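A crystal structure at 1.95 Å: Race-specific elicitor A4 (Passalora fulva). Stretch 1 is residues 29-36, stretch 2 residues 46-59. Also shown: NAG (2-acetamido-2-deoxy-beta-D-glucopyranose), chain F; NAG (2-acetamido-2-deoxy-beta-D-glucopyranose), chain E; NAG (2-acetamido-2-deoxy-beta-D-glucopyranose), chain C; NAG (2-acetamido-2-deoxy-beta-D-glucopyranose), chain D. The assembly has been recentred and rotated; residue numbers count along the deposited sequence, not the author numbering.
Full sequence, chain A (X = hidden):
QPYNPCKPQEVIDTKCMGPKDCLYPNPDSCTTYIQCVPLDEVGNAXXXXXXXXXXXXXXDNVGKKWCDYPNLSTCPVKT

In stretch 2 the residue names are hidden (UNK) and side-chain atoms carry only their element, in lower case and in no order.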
# COMPACT_ATOMS: atom_id res chain seq x y z
N SER A 29 2.24 17.73 9.04
CA SER A 29 1.46 16.83 9.86
C SER A 29 2.12 15.45 9.87
O SER A 29 2.69 15.03 8.88
CB SER A 29 0.01 16.79 9.37
OG SER A 29 -0.46 15.49 9.05
N CYS A 30 2.08 14.81 11.03
CA CYS A 30 2.66 13.49 11.22
C CYS A 30 1.71 12.36 10.84
O CYS A 30 2.13 11.22 10.79
CB CYS A 30 3.08 13.32 12.68
SG CYS A 30 4.58 14.31 13.06
N THR A 31 0.44 12.66 10.61
CA THR A 31 -0.53 11.60 10.30
C THR A 31 -0.87 11.55 8.81
O THR A 31 -1.89 11.01 8.43
CB THR A 31 -1.80 11.77 11.11
OG1 THR A 31 -2.39 13.02 10.75
CG2 THR A 31 -1.49 11.76 12.59
N THR A 32 -0.04 12.17 7.97
CA THR A 32 -0.21 12.13 6.53
C THR A 32 1.17 11.93 5.95
O THR A 32 2.17 11.93 6.67
CB THR A 32 -0.84 13.41 5.98
OG1 THR A 32 -0.01 14.54 6.34
CG2 THR A 32 -2.28 13.60 6.51
N TYR A 33 1.21 11.69 4.64
CA TYR A 33 2.49 11.64 3.93
C TYR A 33 2.23 12.21 2.54
O TYR A 33 1.09 12.51 2.18
CB TYR A 33 3.05 10.21 3.91
CG TYR A 33 2.10 9.19 3.26
CD1 TYR A 33 1.04 8.64 3.98
CD2 TYR A 33 2.27 8.78 1.92
CE1 TYR A 33 0.17 7.69 3.42
CE2 TYR A 33 1.42 7.84 1.34
CZ TYR A 33 0.37 7.30 2.10
OH TYR A 33 -0.52 6.41 1.54
N ILE A 34 3.30 12.39 1.77
CA ILE A 34 3.20 12.93 0.41
C ILE A 34 3.57 11.81 -0.55
O ILE A 34 4.59 11.14 -0.36
CB ILE A 34 4.08 14.18 0.23
CG1 ILE A 34 3.50 15.36 1.04
CG2 ILE A 34 4.28 14.50 -1.30
CD1 ILE A 34 4.39 16.65 1.13
N GLN A 35 2.71 11.58 -1.54
CA GLN A 35 2.94 10.60 -2.60
C GLN A 35 3.01 11.36 -3.93
O GLN A 35 2.21 12.27 -4.18
CB GLN A 35 1.81 9.53 -2.65
CG GLN A 35 1.98 8.56 -3.82
CD GLN A 35 1.07 7.33 -3.71
OE1 GLN A 35 1.41 6.27 -4.22
NE2 GLN A 35 -0.05 7.47 -3.02
N CYS A 36 4.00 11.02 -4.75
CA CYS A 36 4.25 11.73 -6.00
C CYS A 36 3.56 11.02 -7.17
O CYS A 36 3.64 9.80 -7.29
CB CYS A 36 5.76 11.82 -6.24
SG CYS A 36 6.59 12.55 -4.82
N UNK A 46 3.46 15.47 -9.45
CA UNK A 46 2.52 16.22 -8.64
C UNK A 46 2.54 15.62 -7.24
O UNK A 46 2.37 14.40 -7.10
c UNK A 46 0.04 16.62 -8.28
n UNK A 46 -2.81 17.62 -7.99
c UNK A 46 -1.23 15.88 -8.48
c UNK A 46 -2.25 16.77 -9.07
c UNK A 46 1.10 16.13 -9.22
N UNK A 47 2.83 16.41 -6.21
CA UNK A 47 2.76 15.89 -4.83
C UNK A 47 1.32 15.80 -4.37
O UNK A 47 0.52 16.72 -4.59
c UNK A 47 3.42 18.20 -4.83
c UNK A 47 3.54 16.93 -4.03
c UNK A 47 3.24 17.82 -6.27
N UNK A 48 0.96 14.68 -3.73
CA UNK A 48 -0.40 14.45 -3.25
C UNK A 48 -0.35 14.13 -1.77
O UNK A 48 0.41 13.23 -1.34
c UNK A 48 -1.06 13.30 -4.04
c UNK A 48 -2.42 13.00 -3.48
c UNK A 48 -1.16 13.76 -5.51
N UNK A 49 -1.16 14.83 -0.97
CA UNK A 49 -1.21 14.54 0.46
C UNK A 49 -2.12 13.35 0.69
O UNK A 49 -3.26 13.35 0.22
c UNK A 49 -1.82 15.32 2.75
c UNK A 49 -0.65 16.87 1.14
c UNK A 49 -1.67 15.75 1.28
N UNK A 50 -1.61 12.33 1.43
CA UNK A 50 -2.32 11.05 1.64
C UNK A 50 -2.48 10.75 3.14
O UNK A 50 -1.56 11.00 3.92
c UNK A 50 -1.56 9.89 1.01
n UNK A 50 -4.39 8.00 -1.86
c UNK A 50 -2.70 9.72 -1.25
c UNK A 50 -3.03 8.23 -1.29
c UNK A 50 -1.38 9.98 -0.51
N UNK A 51 -3.61 10.20 3.58
CA UNK A 51 -3.81 10.01 5.02
C UNK A 51 -3.21 8.71 5.55
O UNK A 51 -3.24 7.67 4.90
c UNK A 51 -5.80 9.38 3.81
c UNK A 51 -4.85 9.98 2.80
c UNK A 51 -5.34 10.01 5.15
N UNK A 52 -2.70 8.75 6.78
CA UNK A 52 -2.46 7.50 7.52
C UNK A 52 -3.76 7.01 8.15
O UNK A 52 -4.71 7.78 8.34
c UNK A 52 -1.40 7.73 8.60
s UNK A 52 0.34 7.81 8.01
N UNK A 53 -3.86 5.71 8.46
CA UNK A 53 -5.03 5.21 9.18
C UNK A 53 -5.05 5.81 10.57
O UNK A 53 -4.04 6.32 11.04
c UNK A 53 -3.95 3.38 8.05
c UNK A 53 -3.00 4.58 8.02
c UNK A 53 -4.84 3.68 9.25
N UNK A 54 -6.22 5.76 11.21
CA UNK A 54 -6.40 6.23 12.57
C UNK A 54 -5.33 5.70 13.50
O UNK A 54 -5.09 4.49 13.57
c UNK A 54 -9.59 5.85 14.85
c UNK A 54 -10.00 6.34 16.23
c UNK A 54 -8.14 6.33 14.48
c UNK A 54 -7.79 5.82 13.07
n UNK A 54 -11.38 5.88 16.65
N UNK A 55 -4.67 6.61 14.23
CA UNK A 55 -3.74 6.23 15.27
C UNK A 55 -2.29 6.11 14.82
O UNK A 55 -1.39 5.97 15.66
N UNK A 56 -2.03 6.15 13.52
CA UNK A 56 -0.71 5.87 12.96
C UNK A 56 -0.05 7.15 12.48
O UNK A 56 -0.71 8.17 12.20
c UNK A 56 -0.81 3.05 13.53
c UNK A 56 -1.28 2.51 11.09
c UNK A 56 -0.80 4.90 11.79
c UNK A 56 -1.45 3.57 12.21
N UNK A 57 1.26 7.08 12.36
CA UNK A 57 2.06 8.24 11.96
C UNK A 57 3.11 7.79 10.95
O UNK A 57 3.51 6.62 10.95
o UNK A 57 3.76 9.85 15.54
n UNK A 57 1.93 10.97 16.14
c UNK A 57 1.82 9.50 14.23
c UNK A 57 2.77 8.90 13.16
c UNK A 57 2.59 10.14 15.36
N UNK A 58 3.52 8.72 10.08
CA UNK A 58 4.46 8.40 9.01
C UNK A 58 5.78 7.90 9.58
O UNK A 58 6.36 8.52 10.48
c UNK A 58 5.30 8.36 5.92
c UNK A 58 6.40 8.32 5.02
c UNK A 58 6.87 9.78 6.66
c UNK A 58 5.62 9.30 6.95
c UNK A 58 5.32 6.71 3.63
c UNK A 58 4.21 6.71 4.51
c UNK A 58 4.74 9.66 8.13
c UNK A 58 4.18 7.54 5.66
c UNK A 58 6.42 7.50 3.88
n UNK A 58 7.34 9.21 5.49
N UNK A 59 6.30 6.80 9.02
CA UNK A 59 7.62 6.25 9.34
C UNK A 59 8.49 6.37 8.09
O UNK A 59 8.42 5.55 7.17
n UNK A 59 9.92 4.84 9.97
o UNK A 59 8.82 3.13 10.93
c UNK A 59 7.49 4.81 9.85
c UNK A 59 8.81 4.21 10.31
C1 NAG F . -3.79 5.30 -6.89
C2 NAG F . -3.36 5.84 -5.52
C3 NAG F . -2.80 4.69 -4.67
C4 NAG F . -3.81 3.55 -4.58
C5 NAG F . -4.20 3.12 -6.00
C6 NAG F . -5.25 2.02 -6.05
C7 NAG F . -2.60 8.16 -5.23
C8 NAG F . -1.46 9.15 -5.43
N2 NAG F . -2.38 6.91 -5.66
O1 NAG F . -4.32 6.32 -7.66
O3 NAG F . -2.50 5.21 -3.39
O4 NAG F . -3.18 2.40 -4.00
O5 NAG F . -4.75 4.25 -6.70
O6 NAG F . -6.39 2.39 -5.27
O7 NAG F . -3.66 8.49 -4.71
C1 NAG E . 0.72 2.78 -8.65
C2 NAG E . 0.69 3.55 -7.34
C3 NAG E . 1.23 2.67 -6.20
C4 NAG E . 0.54 1.31 -6.18
C5 NAG E . 0.58 0.66 -7.58
C6 NAG E . -0.22 -0.63 -7.70
C7 NAG E . 0.90 6.00 -7.51
C8 NAG E . 1.86 7.18 -7.67
N2 NAG E . 1.46 4.79 -7.45
O3 NAG E . 0.95 3.38 -4.99
O4 NAG E . 1.27 0.47 -5.30
O5 NAG E . -0.01 1.57 -8.51
O6 NAG E . -1.54 -0.42 -7.22
O7 NAG E . -0.32 6.17 -7.44
C1 NAG C . -2.63 0.28 2.15
C2 NAG C . -2.79 0.73 3.60
C3 NAG C . -2.15 -0.27 4.56
C4 NAG C . -2.57 -1.70 4.24
C5 NAG C . -2.40 -1.99 2.76
C6 NAG C . -2.97 -3.36 2.41
C7 NAG C . -2.87 3.10 4.19
C8 NAG C . -2.06 4.38 4.35
N2 NAG C . -2.18 2.04 3.78
O3 NAG C . -2.53 0.05 5.90
O4 NAG C . -1.73 -2.67 4.88
O5 NAG C . -3.14 -1.02 2.00
O6 NAG C . -2.88 -3.63 1.03
O7 NAG C . -4.08 3.06 4.39
C1 NAG D . -3.60 2.08 -2.68
C2 NAG D . -3.26 0.62 -2.43
C3 NAG D . -3.52 0.25 -0.96
C4 NAG D . -2.87 1.26 -0.02
C5 NAG D . -3.22 2.68 -0.41
C6 NAG D . -2.45 3.70 0.40
C7 NAG D . -3.49 -0.85 -4.41
C8 NAG D . -4.43 -1.69 -5.25
N2 NAG D . -4.02 -0.25 -3.33
O3 NAG D . -2.91 -1.01 -0.73
O4 NAG D . -3.39 1.13 1.31
O5 NAG D . -2.89 2.90 -1.78
O6 NAG D . -2.71 5.02 -0.08
O7 NAG D . -2.29 -0.77 -4.69
O HOH W 1 5.38 11.12 11.42
O HOH W 2 -4.70 11.05 8.47
O HOH W 3 -3.41 7.01 2.16

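Position 46 carries four carbons in a row ending in nitrogen, the end leading away from stretch 1; it is Lys46, whose backbone O lies 3.4 Å from Cys36 CA. At position 47 three carbons close a ring onto the backbone N, so this is Pro47; its CB packs 3.7 Å from Ile34 CG2. Position 48 has one carbon bearing two others, the fork of Val48. Its backbone pairs with Gln35 in both directions: Gln35 N to Val48 O and Val48 N to Gln35 O, each 2.8 Å. Position 49 repeats the three-carbon fork and is Val49, on the same sheet face as Ile34 and Thr32; its CG1 lies 3.9 Å from Thr32 CB.

Position 50 has four carbons in a row and a terminal nitrogen, and its CB sits over one face of the Tyr33 ring, 3.6 Å from the centroid. This is Lys50; its NZ reaches past the protein to donate a hydrogen bond to O7 of NAG (chain F), 3.0 Å away. Position 51, again a three-carbon ring closed onto N, is Pro51, paired with Thr32. Lacking an N-H, it suits this non-hydrogen-bonded place in the register, as Pro47 does opposite Cys36.

Position 52 holds one carbon and one sulfur, the latter 4.2 Å from Tyr33 CD1: Cys52, bonded covalently elsewhere in the structure. Its N donates to Thr31 O at 2.9 Å. Position 53 is a third ring closed onto N, Pro53, and position 54 an extended four-carbon chain ending in nitrogen, Lys54; neither side chain touches stretch 1. Position 55 has no side-chain atoms, and with phi at 92° a CB would jam against the preceding carbonyl O: Gly55, in a type II turn. Position 56 has four carbons forked at the second, Leu56, whose N closes the turn onto Pro53 O at 3.2 Å.

Position 57 has three carbons, the last carrying oxygen and nitrogen: Gln57, with CA 3.2 Å from Cys30 O. Position 58 bears fused five- and six-membered rings with one nitrogen, Trp58; its N donates to Cys30 O at 2.9 Å. Position 59, two carbons with oxygen and nitrogen on the second, is Asn59, out of reach.

The contact is an antiparallel ladder centred on Tyr33, whose ring lies between Lys50 and Trp58, its plane 17° from the indole's but slid so that they barely overlap. Backbone hydrogen bonds fix the register, and apolar packing of Ile34 with Pro47 and Val49 fills the other face.

Stretch 2, residues 46-59: KPVVKPCPKGLQWN
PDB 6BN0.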